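PDB 4TZM: protein HTP-2 from Caenorhabditis elegans, which probably helps build the meiotic chromosome axis, its HORMA domain binding a closure motif peptide of the partner axis protein HTP-3. Local coordinates for residues L27-V32 against S39-R44; A45-F50 against C76-F81; E107-V112 against V124-F129; I130-G135 against H234-H239. All coordinates share one frame; numbering follows the deposited sequence.

Contact 1 of 4, residues L27-V32 against S39-R44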
loop_
_atom_site.group_PDB
_atom_site.type_symbol
_atom_site.label_atom_id
_atom_site.label_comp_id
_atom_site.label_asym_id
_atom_site.label_seq_id
_atom_site.Cartn_x
_atom_site.Cartn_y
_atom_site.Cartn_z
ATOM N N LEU A 27 4.838 -13.076 6.777
ATOM C CA LEU A 27 4.826 -11.910 5.896
ATOM C C LEU A 27 5.033 -10.584 6.627
ATOM O O LEU A 27 5.505 -9.611 6.034
ATOM C CB LEU A 27 3.507 -11.848 5.122
ATOM C CG LEU A 27 3.336 -12.838 3.975
ATOM C CD1 LEU A 27 1.908 -12.806 3.464
ATOM C CD2 LEU A 27 4.311 -12.511 2.860
ATOM N N PHE A 28 4.681 -10.546 7.909
ATOM C CA PHE A 28 4.649 -9.293 8.658
ATOM C C PHE A 28 5.396 -9.365 9.989
ATOM O O PHE A 28 5.534 -10.444 10.563
ATOM C CB PHE A 28 3.202 -8.888 8.925
ATOM C CG PHE A 28 2.399 -8.625 7.686
ATOM C CD1 PHE A 28 2.512 -7.418 7.003
ATOM C CD2 PHE A 28 1.513 -9.575 7.211
ATOM C CE1 PHE A 28 1.757 -7.171 5.857
ATOM C CE2 PHE A 28 0.757 -9.338 6.071
ATOM C CZ PHE A 28 0.879 -8.133 5.394
ATOM N N PRO A 29 5.868 -8.209 10.492
ATOM C CA PRO A 29 6.452 -8.176 11.840
ATOM C C PRO A 29 5.385 -8.425 12.905
ATOM O O PRO A 29 4.248 -7.986 12.730
ATOM C CB PRO A 29 7.024 -6.756 11.947
ATOM C CG PRO A 29 6.222 -5.948 10.970
ATOM C CD PRO A 29 5.898 -6.886 9.840
ATOM N N SER A 30 5.740 -9.124 13.981
ATOM C CA SER A 30 4.778 -9.453 15.032
ATOM C C SER A 30 4.572 -8.283 15.985
ATOM O O SER A 30 3.551 -8.196 16.670
ATOM C CB SER A 30 5.232 -10.687 15.813
ATOM O OG SER A 30 5.223 -11.842 14.995
ATOM N N ILE A 31 5.556 -7.390 16.034
ATOM C CA ILE A 31 5.453 -6.170 16.822
ATOM C C ILE A 31 5.546 -4.964 15.892
ATOM O O ILE A 31 6.430 -4.901 15.040
ATOM C CB ILE A 31 6.555 -6.093 17.899
ATOM C CG1 ILE A 31 6.465 -7.302 18.833
ATOM C CG2 ILE A 31 6.442 -4.801 18.692
ATOM C CD1 ILE A 31 7.439 -7.260 19.993
ATOM N N VAL A 32 4.623 -4.020 16.047
ATOM C CA VAL A 32 4.561 -2.852 15.175
ATOM C C VAL A 32 4.450 -1.553 15.968
ATOM O O VAL A 32 4.113 -0.509 15.409
ATOM C CB VAL A 32 3.361 -2.936 14.204
ATOM C CG1 VAL A 32 3.506 -4.126 13.271
ATOM C CG2 VAL A 32 2.049 -3.015 14.985
ATOM N N SER A 39 7.405 1.016 10.696
ATOM C CA SER A 39 7.821 1.371 9.351
ATOM C C SER A 39 8.065 0.117 8.514
ATOM O O SER A 39 7.736 0.071 7.326
ATOM C CB SER A 39 9.086 2.226 9.412
ATOM O OG SER A 39 9.359 2.810 8.157
ATOM N N ASN A 40 8.641 -0.904 9.143
ATOM C CA ASN A 40 8.825 -2.186 8.481
ATOM C C ASN A 40 7.486 -2.789 8.116
ATOM O O ASN A 40 7.363 -3.493 7.114
ATOM C CB ASN A 40 9.608 -3.154 9.367
ATOM C CG ASN A 40 11.085 -2.827 9.414
ATOM O OD1 ASN A 40 11.625 -2.258 8.471
ATOM N ND2 ASN A 40 11.746 -3.181 10.514
ATOM N N PHE A 41 6.472 -2.514 8.930
ATOM C CA PHE A 41 5.157 -3.030 8.616
ATOM C C PHE A 41 4.583 -2.376 7.357
ATOM O O PHE A 41 3.982 -3.053 6.531
ATOM C CB PHE A 41 4.183 -2.844 9.782
ATOM C CG PHE A 41 2.780 -3.210 9.419
ATOM C CD1 PHE A 41 2.378 -4.532 9.433
ATOM C CD2 PHE A 41 1.884 -2.244 8.999
ATOM C CE1 PHE A 41 1.097 -4.882 9.064
ATOM C CE2 PHE A 41 0.607 -2.587 8.629
ATOM C CZ PHE A 41 0.211 -3.909 8.661
ATOM N N MET A 42 4.754 -1.063 7.213
ATOM C CA MET A 42 4.217 -0.361 6.047
ATOM C C MET A 42 4.866 -0.864 4.757
ATOM O O MET A 42 4.211 -0.970 3.721
ATOM C CB MET A 42 4.420 1.153 6.174
ATOM C CG MET A 42 3.596 1.823 7.268
ATOM S SD MET A 42 1.836 1.439 7.163
ATOM C CE MET A 42 1.124 2.910 7.875
ATOM N N ILE A 43 6.160 -1.162 4.834
ATOM C CA ILE A 43 6.898 -1.728 3.709
ATOM C C ILE A 43 6.275 -3.049 3.257
ATOM O O ILE A 43 6.055 -3.260 2.065
ATOM C CB ILE A 43 8.383 -1.945 4.073
ATOM C CG1 ILE A 43 9.018 -0.616 4.494
ATOM C CG2 ILE A 43 9.143 -2.561 2.910
ATOM C CD1 ILE A 43 10.499 -0.691 4.773
ATOM N N ARG A 44 5.984 -3.926 4.213
ATOM C CA ARG A 44 5.354 -5.204 3.912
ATOM C C ARG A 44 3.921 -4.995 3.427
ATOM O O ARG A 44 3.447 -5.722 2.560
ATOM C CB ARG A 44 5.374 -6.126 5.137
ATOM C CG ARG A 44 6.749 -6.306 5.777
ATOM C CD ARG A 44 7.802 -6.828 4.798
ATOM N NE ARG A 44 7.590 -8.225 4.424
ATOM C CZ ARG A 44 7.451 -8.650 3.172
ATOM N NH1 ARG A 44 7.506 -7.783 2.170
ATOM N NH2 ARG A 44 7.263 -9.939 2.917
#
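Residues 27-32 run as an irregular segment against the flank of helix 39-44, and the two are close-packed where Phe41 enters. Its CG stands anti to the backbone N (chi1 173°), which sends the ring in among Phe28, Pro29 and Val32. Phe28 CD1 comes to 3.6 Å from Phe41 CE1; the two rings meet obliquely, their planes 37° apart. Val32 CG1 packs at 3.8 Å on Phe41 CB, and Pro29 CG reaches the same CB at 3.9 Å, the two side chains crossing at about a right angle. Met171 of helix 164-185 touches both Phe28 and Phe41; these two and Val32 are buried, Pro29 partly exposed.

The looser side belongs to Arg44, which is partly exposed. Its chain bends at chi2 and chi3, bringing NE to 3.0 Å from Leu27 O; an N-H...O angle of only 121° makes this hydrogen bond weak. CB of Arg44, meanwhile, rests 3.7 Å from Phe28 CD1, so the aliphatic base joins the apolar cluster while NE turns to the Leu27 carbonyl. This is an N-terminal segment packed along helix 35-56 of the HORMA domain, a fold of the Mad2 clan.

Contact 2 of 4, residues A45-F50 against C76-F81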
loop_
_atom_site.group_PDB
_atom_site.type_symbol
_atom_site.label_atom_id
_atom_site.label_comp_id
_atom_site.label_asym_id
_atom_site.label_seq_id
_atom_site.Cartn_x
_atom_site.Cartn_y
_atom_site.Cartn_z
ATOM N N ALA A 45 3.242 -3.992 3.978
ATOM C CA ALA A 45 1.870 -3.679 3.579
ATOM C C ALA A 45 1.788 -3.211 2.125
ATOM O O ALA A 45 0.893 -3.617 1.385
ATOM C CB ALA A 45 1.274 -2.623 4.504
ATOM N N ILE A 46 2.719 -2.352 1.720
ATOM C CA ILE A 46 2.782 -1.892 0.338
ATOM C C ILE A 46 2.973 -3.078 -0.599
ATOM O O ILE A 46 2.301 -3.189 -1.624
ATOM C CB ILE A 46 3.930 -0.880 0.121
ATOM C CG1 ILE A 46 3.689 0.393 0.937
ATOM C CG2 ILE A 46 4.067 -0.533 -1.351
ATOM C CD1 ILE A 46 4.857 1.375 0.909
ATOM N N TYR A 47 3.888 -3.969 -0.231
ATOM C CA TYR A 47 4.202 -5.144 -1.041
ATOM C C TYR A 47 3.001 -6.075 -1.188
ATOM O O TYR A 47 2.726 -6.584 -2.276
ATOM C CB TYR A 47 5.390 -5.897 -0.427
ATOM C CG TYR A 47 5.642 -7.284 -0.996
ATOM C CD1 TYR A 47 6.334 -7.460 -2.192
ATOM C CD2 TYR A 47 5.204 -8.417 -0.322
ATOM C CE1 TYR A 47 6.569 -8.733 -2.707
ATOM C CE2 TYR A 47 5.431 -9.684 -0.825
ATOM C CZ TYR A 47 6.115 -9.839 -2.015
ATOM O OH TYR A 47 6.340 -11.105 -2.512
ATOM N N VAL A 48 2.283 -6.289 -0.091
ATOM C CA VAL A 48 1.179 -7.239 -0.088
ATOM C C VAL A 48 -0.048 -6.682 -0.797
ATOM O O VAL A 48 -0.633 -7.352 -1.645
ATOM C CB VAL A 48 0.801 -7.653 1.341
ATOM C CG1 VAL A 48 -0.492 -8.462 1.340
ATOM C CG2 VAL A 48 1.931 -8.454 1.970
ATOM N N VAL A 49 -0.430 -5.455 -0.468
ATOM C CA VAL A 49 -1.643 -4.880 -1.034
ATOM C C VAL A 49 -1.498 -4.636 -2.534
ATOM O O VAL A 49 -2.377 -5.004 -3.306
ATOM C CB VAL A 49 -2.034 -3.569 -0.314
ATOM C CG1 VAL A 49 -3.281 -2.974 -0.944
ATOM C CG2 VAL A 49 -2.278 -3.843 1.157
ATOM N N PHE A 50 -0.383 -4.049 -2.956
ATOM C CA PHE A 50 -0.191 -3.782 -4.381
ATOM C C PHE A 50 0.013 -5.050 -5.198
ATOM O O PHE A 50 -0.306 -5.077 -6.386
ATOM C CB PHE A 50 0.970 -2.812 -4.596
ATOM C CG PHE A 50 0.588 -1.388 -4.359
ATOM C CD1 PHE A 50 -0.360 -0.780 -5.164
ATOM C CD2 PHE A 50 1.141 -0.666 -3.320
ATOM C CE1 PHE A 50 -0.738 0.531 -4.949
ATOM C CE2 PHE A 50 0.770 0.649 -3.099
ATOM C CZ PHE A 50 -0.173 1.247 -3.916
ATOM N N CYS A 76 -3.666 -14.786 -0.386
ATOM C CA CYS A 76 -3.465 -13.740 -1.378
ATOM C C CYS A 76 -2.288 -14.100 -2.273
ATOM O O CYS A 76 -1.514 -15.007 -1.956
ATOM C CB CYS A 76 -3.228 -12.389 -0.703
ATOM S SG CYS A 76 -1.856 -12.372 0.469
ATOM N N MET A 77 -2.160 -13.394 -3.391
ATOM C CA MET A 77 -1.054 -13.620 -4.314
ATOM C C MET A 77 -0.016 -12.505 -4.197
ATOM O O MET A 77 -0.304 -11.346 -4.489
ATOM C CB MET A 77 -1.567 -13.717 -5.754
ATOM C CG MET A 77 -2.608 -14.809 -5.982
ATOM S SD MET A 77 -2.022 -16.471 -5.582
ATOM C CE MET A 77 -0.891 -16.784 -6.934
ATOM N N THR A 78 1.190 -12.860 -3.759
ATOM C CA THR A 78 2.291 -11.902 -3.650
ATOM C C THR A 78 3.299 -12.098 -4.775
ATOM O O THR A 78 3.554 -13.228 -5.191
ATOM C CB THR A 78 3.028 -12.025 -2.302
ATOM O OG1 THR A 78 3.586 -13.340 -2.178
ATOM C CG2 THR A 78 2.076 -11.752 -1.143
ATOM N N LEU A 79 3.875 -11.001 -5.260
ATOM C CA LEU A 79 4.844 -11.057 -6.350
ATOM C C LEU A 79 5.997 -12.005 -6.018
ATOM O O LEU A 79 6.501 -12.011 -4.895
ATOM C CB LEU A 79 5.372 -9.654 -6.665
ATOM C CG LEU A 79 4.414 -8.728 -7.426
ATOM C CD1 LEU A 79 4.846 -7.276 -7.295
ATOM C CD2 LEU A 79 4.324 -9.128 -8.896
ATOM N N SER A 80 6.393 -12.817 -6.993
ATOM C CA SER A 80 7.420 -13.831 -6.782
ATOM C C SER A 80 8.813 -13.288 -7.087
ATOM O O SER A 80 9.022 -12.634 -8.109
ATOM C CB SER A 80 7.138 -15.065 -7.643
ATOM O OG SER A 80 8.101 -16.077 -7.409
ATOM N N PHE A 81 9.760 -13.565 -6.195
ATOM C CA PHE A 81 11.125 -13.072 -6.345
ATOM C C PHE A 81 11.955 -13.951 -7.278
ATOM O O PHE A 81 13.084 -13.604 -7.619
ATOM C CB PHE A 81 11.808 -12.969 -4.979
ATOM C CG PHE A 81 11.300 -11.836 -4.134
ATOM C CD1 PHE A 81 11.837 -10.565 -4.260
ATOM C CD2 PHE A 81 10.282 -12.038 -3.212
ATOM C CE1 PHE A 81 11.371 -9.515 -3.485
ATOM C CE2 PHE A 81 9.815 -10.996 -2.436
ATOM C CZ PHE A 81 10.360 -9.732 -2.573
#
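Tyr47 holds CG anti to its backbone N (chi1 168°), so the ring leaves the helix and extends toward the strand end, while Phe81, with CG beside its own backbone N (chi1 -72°), swings its ring back to meet it. The two aromatic side chains approach tip to tip. Their planes are nearly parallel, 19° apart, but with centroids separated by 5.7 Å the rings are slid so far that they barely overlap; the nearest carbons are Tyr47 CZ and Phe81 CE2 at 3.9 Å.

What fixes the tyrosine tip is a short hydrogen bond, with Tyr47 OH donating to Leu79 O across 2.6 Å. The donor lies in the plane of that carbonyl, and the oxygen sits at the edge of the tyrosine ring. Thr78 closes in as well, its CB 3.4 Å from Tyr47 OH, and its side chain crosses Tyr47 at about a right angle.

These contacts lay helix 35-56 of the HORMA domain over the small antiparallel hairpin of strands 65-69 and 75-79, with the short axes of 45-50 and 76-79 passing 7.5 Å apart. Further back along the strand the packing thins: Val48 CG1 meets Cys76 SG at 4.2 Å. Ser51 ties helix and strand together a second time, since its OG is hydrogen-bonded to both Tyr47 O and Leu79 N. Ala90 of helix 84-102 touches both aromatic side chains, and His87 meets Phe81 edge-to-face.

Contact 3 of 4, residues E107-V112 against V124-F129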
loop_
_atom_site.group_PDB
_atom_site.type_symbol
_atom_site.label_atom_id
_atom_site.label_comp_id
_atom_site.label_asym_id
_atom_site.label_seq_id
_atom_site.Cartn_x
_atom_site.Cartn_y
_atom_site.Cartn_z
ATOM N N GLU A 107 2.548 9.687 -0.953
ATOM C CA GLU A 107 1.587 8.798 -1.591
ATOM C C GLU A 107 2.251 7.942 -2.658
ATOM O O GLU A 107 3.029 8.451 -3.462
ATOM C CB GLU A 107 0.451 9.601 -2.226
ATOM C CG GLU A 107 -0.475 8.764 -3.100
ATOM C CD GLU A 107 -1.549 9.580 -3.798
ATOM O OE1 GLU A 107 -1.699 10.779 -3.484
ATOM O OE2 GLU A 107 -2.248 9.016 -4.665
ATOM N N ILE A 108 1.957 6.646 -2.673
ATOM C CA ILE A 108 2.326 5.821 -3.818
ATOM C C ILE A 108 1.066 5.261 -4.470
ATOM O O ILE A 108 0.190 4.710 -3.797
ATOM C CB ILE A 108 3.289 4.671 -3.439
ATOM C CG1 ILE A 108 3.525 3.773 -4.656
ATOM C CG2 ILE A 108 2.761 3.869 -2.260
ATOM C CD1 ILE A 108 4.580 2.713 -4.455
ATOM N N SER A 109 0.966 5.426 -5.785
ATOM C CA SER A 109 -0.229 5.008 -6.502
ATOM C C SER A 109 0.075 4.089 -7.676
ATOM O O SER A 109 1.055 4.284 -8.405
ATOM C CB SER A 109 -1.006 6.232 -6.996
ATOM O OG SER A 109 -1.571 6.943 -5.911
ATOM N N LEU A 110 -0.769 3.076 -7.832
ATOM C CA LEU A 110 -0.784 2.260 -9.033
ATOM C C LEU A 110 -1.731 2.915 -10.030
ATOM O O LEU A 110 -2.937 2.979 -9.797
ATOM C CB LEU A 110 -1.224 0.831 -8.724
ATOM C CG LEU A 110 -1.433 -0.044 -9.958
ATOM C CD1 LEU A 110 -0.197 -0.004 -10.843
ATOM C CD2 LEU A 110 -1.763 -1.472 -9.565
ATOM N N VAL A 111 -1.181 3.403 -11.137
ATOM C CA VAL A 111 -1.944 4.213 -12.077
ATOM C C VAL A 111 -2.132 3.521 -13.424
ATOM O O VAL A 111 -1.162 3.132 -14.073
ATOM C CB VAL A 111 -1.257 5.575 -12.297
ATOM C CG1 VAL A 111 -1.935 6.345 -13.417
ATOM C CG2 VAL A 111 -1.257 6.379 -11.006
ATOM N N VAL A 112 -3.387 3.371 -13.840
ATOM C CA VAL A 112 -3.692 2.731 -15.114
ATOM C C VAL A 112 -4.217 3.742 -16.132
ATOM O O VAL A 112 -5.167 4.477 -15.865
ATOM C CB VAL A 112 -4.718 1.601 -14.943
ATOM C CG1 VAL A 112 -4.948 0.891 -16.269
ATOM C CG2 VAL A 112 -4.244 0.616 -13.885
ATOM N N VAL A 124 -7.100 4.153 -10.562
ATOM C CA VAL A 124 -6.024 4.441 -9.615
ATOM C C VAL A 124 -6.212 3.721 -8.282
ATOM O O VAL A 124 -7.278 3.789 -7.675
ATOM C CB VAL A 124 -5.907 5.956 -9.325
ATOM C CG1 VAL A 124 -4.913 6.210 -8.201
ATOM C CG2 VAL A 124 -5.497 6.715 -10.573
ATOM N N PHE A 125 -5.170 3.029 -7.835
ATOM C CA PHE A 125 -5.123 2.509 -6.475
ATOM C C PHE A 125 -4.063 3.269 -5.687
ATOM O O PHE A 125 -2.868 3.126 -5.951
ATOM C CB PHE A 125 -4.831 1.009 -6.472
ATOM C CG PHE A 125 -6.017 0.165 -6.834
ATOM C CD1 PHE A 125 -6.339 -0.069 -8.163
ATOM C CD2 PHE A 125 -6.816 -0.391 -5.846
ATOM C CE1 PHE A 125 -7.437 -0.848 -8.500
ATOM C CE2 PHE A 125 -7.914 -1.170 -6.173
ATOM C CZ PHE A 125 -8.226 -1.399 -7.503
ATOM N N SER A 126 -4.501 4.081 -4.729
ATOM C CA SER A 126 -3.594 4.985 -4.026
ATOM C C SER A 126 -3.431 4.637 -2.552
ATOM O O SER A 126 -4.387 4.238 -1.882
ATOM C CB SER A 126 -4.081 6.429 -4.160
ATOM O OG SER A 126 -5.368 6.589 -3.594
ATOM N N MET A 127 -2.208 4.783 -2.056
ATOM C CA MET A 127 -1.926 4.609 -0.638
ATOM C C MET A 127 -1.244 5.866 -0.092
ATOM O O MET A 127 -0.074 6.124 -0.377
ATOM C CB MET A 127 -1.055 3.369 -0.406
ATOM C CG MET A 127 -0.960 2.942 1.056
ATOM S SD MET A 127 -0.139 1.349 1.307
ATOM C CE MET A 127 -0.956 0.338 0.077
ATOM N N LYS A 128 -1.989 6.650 0.683
ATOM C CA LYS A 128 -1.486 7.913 1.217
ATOM C C LYS A 128 -1.069 7.759 2.672
ATOM O O LYS A 128 -1.718 7.054 3.441
ATOM C CB LYS A 128 -2.540 9.013 1.087
ATOM C CG LYS A 128 -2.947 9.316 -0.347
ATOM C CD LYS A 128 -4.126 10.275 -0.401
ATOM C CE LYS A 128 -4.516 10.591 -1.838
ATOM N NZ LYS A 128 -5.672 11.527 -1.924
ATOM N N PHE A 129 0.010 8.434 3.051
ATOM C CA PHE A 129 0.618 8.199 4.352
ATOM C C PHE A 129 0.542 9.404 5.293
ATOM O O PHE A 129 0.431 10.552 4.861
ATOM C CB PHE A 129 2.076 7.759 4.163
ATOM C CG PHE A 129 2.216 6.408 3.512
ATOM C CD1 PHE A 129 2.257 6.284 2.130
ATOM C CD2 PHE A 129 2.287 5.257 4.285
ATOM C CE1 PHE A 129 2.373 5.037 1.531
ATOM C CE2 PHE A 129 2.404 4.009 3.695
ATOM C CZ PHE A 129 2.446 3.900 2.317
#
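Backbone hydrogen bonds come first: strands 107-112 and 124-129 run antiparallel, their axes 177° apart, as the two arms of a beta hairpin. Ile108 with Met127 and Leu110 with Phe125 are hydrogen-bonded pairs, each joined in both directions. The shortest bond is Leu110 N to Phe125 O at 2.8 Å, in the carbonyl plane; in the Ile108-Met127 pair the donors stand above the carbonyl planes instead. CA-H...O contacts supplement them, as from Ser109 CA to Phe125 O at 3.3 Å.

Polar and charged groups meet on the face bearing Glu107, Ser109, Ser126 and Lys128. Glu107 and Lys128, both extended, lie side by side and point the same way. Their contact is through the lysine's methylene chain, with Glu107 OE1 3.3 Å from Lys128 CE, while OE1 and Lys128 NZ stay 4.3 Å apart, beyond a salt bridge. Tyr221 OH is hydrogen-bonded to Glu107 OE2, which also lies 3.2 Å from Ser126 CB.

Apolar contacts continue that face through Val111 and Val124, whose CG2 atoms touch, and dominate the face of Ile108, Leu110, Phe125 and Met127. Ile108 CG2 meets the edge of the Phe129 ring, 4.0 Å from CE1, and Leu110 CB lies 4.3 Å from Phe125 CB.

Helix 35-56 packs on this second face, Val53 touching Leu110 and Phe125 and Phe50 touching Met127; strands 193-201 and 240-248 flank the hairpin on its two sides.

Contact 4 of 4, residues I130-G135 against H234-H239; sequences IYFENG and HLRPGH
Arg236 lays its guanidinium flat on the ring of Phe132. The planes are 19° apart, and CZ of Arg236 stands 3.7 Å from the centroid of the Phe132 ring, only 13° off the ring normal: a stacked cation-pi pair. NH2 of Arg236 comes nearest, 3.4 Å from Phe132 CE2, over the ring's centre. The two side chains reach each other tip to tip, Arg236 with CG anti to its backbone N and a bend at chi2 (53°). Polar partners set the rotation of the cation: NH1 of Arg236 donates to Pro237 O at 2.9 Å, close to the guanidinium plane, while NE and NH2 bind Leu159 O and Gly136 O.

At the edge of the same phenyl ring lies His239 O, which accepts a hydrogen bond from Phe132 N at 3.1 Å. One water joins Phe132 O to His239 O, each 3.0 Å from it; another connects Phe132 O with His239 ND1, lying in the plane of the imidazole.

With the carbonyls of Pro237, Leu159 and Gly136, a weaker bond to Gly238 O, and an aromatic face around it, the guanidinium is probably held in its charged form; the stack and the Phe132 N-His239 O bond join the turn between strands 228-235 and 240-248 to strand 123-133.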
loop_
_atom_site.group_PDB
_atom_site.type_symbol
_atom_site.label_atom_id
_atom_site.label_comp_id
_atom_site.label_asym_id
_atom_site.label_seq_id
_atom_site.Cartn_x
_atom_site.Cartn_y
_atom_site.Cartn_z
ATOM N N ILE A 130 0.569 9.113 6.590
ATOM C CA ILE A 130 0.667 10.130 7.626
ATOM C C ILE A 130 1.752 9.702 8.593
ATOM O O ILE A 130 1.812 8.539 8.992
ATOM C CB ILE A 130 -0.659 10.322 8.393
ATOM C CG1 ILE A 130 -1.793 10.684 7.434
ATOM C CG2 ILE A 130 -0.510 11.395 9.472
ATOM C CD1 ILE A 130 -3.158 10.731 8.087
ATOM N N TYR A 131 2.617 10.637 8.962
ATOM C CA TYR A 131 3.704 10.339 9.875
ATOM C C TYR A 131 3.409 10.949 11.239
ATOM O O TYR A 131 2.884 12.057 11.326
ATOM C CB TYR A 131 5.024 10.850 9.292
ATOM C CG TYR A 131 5.365 10.165 7.988
ATOM C CD1 TYR A 131 5.998 8.929 7.980
ATOM C CD2 TYR A 131 5.022 10.733 6.764
ATOM C CE1 TYR A 131 6.298 8.287 6.795
ATOM C CE2 TYR A 131 5.319 10.094 5.572
ATOM C CZ TYR A 131 5.958 8.870 5.595
ATOM O OH TYR A 131 6.262 8.220 4.417
ATOM N N PHE A 132 3.706 10.210 12.302
ATOM C CA PHE A 132 3.457 10.708 13.650
ATOM C C PHE A 132 4.750 10.896 14.426
ATOM O O PHE A 132 5.768 10.254 14.145
ATOM C CB PHE A 132 2.531 9.767 14.422
ATOM C CG PHE A 132 1.137 9.698 13.870
ATOM C CD1 PHE A 132 0.836 8.842 12.819
ATOM C CD2 PHE A 132 0.120 10.478 14.408
ATOM C CE1 PHE A 132 -0.451 8.769 12.307
ATOM C CE2 PHE A 132 -1.170 10.412 13.900
ATOM C CZ PHE A 132 -1.455 9.555 12.849
ATOM N N GLU A 133 4.687 11.781 15.410
ATOM C CA GLU A 133 5.815 12.075 16.277
ATOM C C GLU A 133 5.342 12.033 17.721
ATOM O O GLU A 133 4.154 11.824 17.973
ATOM C CB GLU A 133 6.400 13.443 15.943
ATOM C CG GLU A 133 5.429 14.582 16.210
ATOM C CD GLU A 133 5.694 15.791 15.340
ATOM O OE1 GLU A 133 6.706 15.785 14.609
ATOM O OE2 GLU A 133 4.888 16.745 15.384
ATOM N N ASN A 134 6.266 12.232 18.660
ATOM C CA ASN A 134 5.937 12.256 20.082
ATOM C C ASN A 134 5.180 11.002 20.511
ATOM O O ASN A 134 3.978 11.050 20.772
ATOM C CB ASN A 134 5.123 13.512 20.410
ATOM C CG ASN A 134 5.015 13.769 21.896
ATOM O OD1 ASN A 134 5.694 13.135 22.704
ATOM N ND2 ASN A 134 4.161 14.714 22.269
ATOM N N GLY A 135 5.888 9.877 20.555
ATOM C CA GLY A 135 5.293 8.609 20.938
ATOM C C GLY A 135 4.309 8.067 19.916
ATOM O O GLY A 135 3.497 7.201 20.234
ATOM N N HIS A 234 -7.772 1.433 5.987
ATOM C CA HIS A 234 -6.638 2.156 6.544
ATOM C C HIS A 234 -5.751 1.249 7.394
ATOM O O HIS A 234 -6.115 0.118 7.713
ATOM C CB HIS A 234 -7.124 3.340 7.381
ATOM C CG HIS A 234 -7.916 2.940 8.586
ATOM N ND1 HIS A 234 -9.285 2.774 8.558
ATOM C CD2 HIS A 234 -7.531 2.667 9.855
ATOM C CE1 HIS A 234 -9.708 2.420 9.759
ATOM N NE2 HIS A 234 -8.664 2.349 10.564
ATOM N N LEU A 235 -4.579 1.764 7.749
ATOM C CA LEU A 235 -3.621 1.057 8.588
ATOM C C LEU A 235 -3.092 2.027 9.636
ATOM O O LEU A 235 -2.790 3.178 9.321
ATOM C CB LEU A 235 -2.472 0.481 7.746
ATOM C CG LEU A 235 -2.814 -0.663 6.785
ATOM C CD1 LEU A 235 -1.672 -0.948 5.812
ATOM C CD2 LEU A 235 -3.182 -1.923 7.555
ATOM N N ARG A 236 -3.008 1.577 10.884
ATOM C CA ARG A 236 -2.501 2.425 11.957
ATOM C C ARG A 236 -1.570 1.632 12.866
ATOM O O ARG A 236 -1.974 1.187 13.943
ATOM C CB ARG A 236 -3.659 3.029 12.764
ATOM C CG ARG A 236 -3.265 4.027 13.871
ATOM C CD ARG A 236 -2.376 5.146 13.348
ATOM N NE ARG A 236 -2.297 6.294 14.252
ATOM C CZ ARG A 236 -1.287 6.536 15.086
ATOM N NH1 ARG A 236 -0.257 5.704 15.155
ATOM N NH2 ARG A 236 -1.308 7.615 15.855
ATOM N N PRO A 237 -0.318 1.428 12.425
ATOM C CA PRO A 237 0.688 0.888 13.341
ATOM C C PRO A 237 1.151 1.952 14.335
ATOM O O PRO A 237 0.514 3.000 14.454
ATOM C CB PRO A 237 1.823 0.454 12.411
ATOM C CG PRO A 237 1.640 1.248 11.178
ATOM C CD PRO A 237 0.168 1.486 11.036
ATOM N N GLY A 238 2.247 1.681 15.036
ATOM C CA GLY A 238 2.716 2.557 16.094
ATOM C C GLY A 238 2.961 4.010 15.724
ATOM O O GLY A 238 2.603 4.911 16.482
ATOM N N HIS A 239 3.575 4.260 14.572
ATOM C CA HIS A 239 4.047 5.612 14.288
ATOM C C HIS A 239 3.728 6.081 12.879
ATOM O O HIS A 239 4.223 7.116 12.433
ATOM C CB HIS A 239 5.554 5.689 14.548
ATOM C CG HIS A 239 5.929 5.325 15.950
ATOM N ND1 HIS A 239 6.194 6.266 16.919
ATOM C CD2 HIS A 239 6.043 4.118 16.553
ATOM C CE1 HIS A 239 6.473 5.656 18.056
ATOM N NE2 HIS A 239 6.388 4.353 17.864
HETATM O O HOH W 1 6.923 8.341 12.121
HETATM O O HOH W 2 6.606 8.877 16.751
HETATM O O HOH W 3 1.989 5.152 18.881
#

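How the contacts relate
Contact 3 is wholly buried and contact 2 nearly so, contact 1 is only partly buried, and contact 4, although largely buried, lies farthest from the centre of the chain and takes in exposed Gly135 and several waters. Contacts 1 and 2 use successive turns of helix 35-56, joined where Phe28 CZ packs on Val48 CG2 at 3.6 Å. Phe50 of that helix leads on to contact 3, touching the Ile108 and Phe125 carbonyls, and strand 123-133 continues from there into contact 4. Contact 4 returns to contact 1 through a probable hydrogen bond between Val32 O and Gly238 N. Apolar side chains dominate contact 1, a tyrosine-carbonyl bond contact 2, paired backbones contact 3, and cation-pi stacking contact 4.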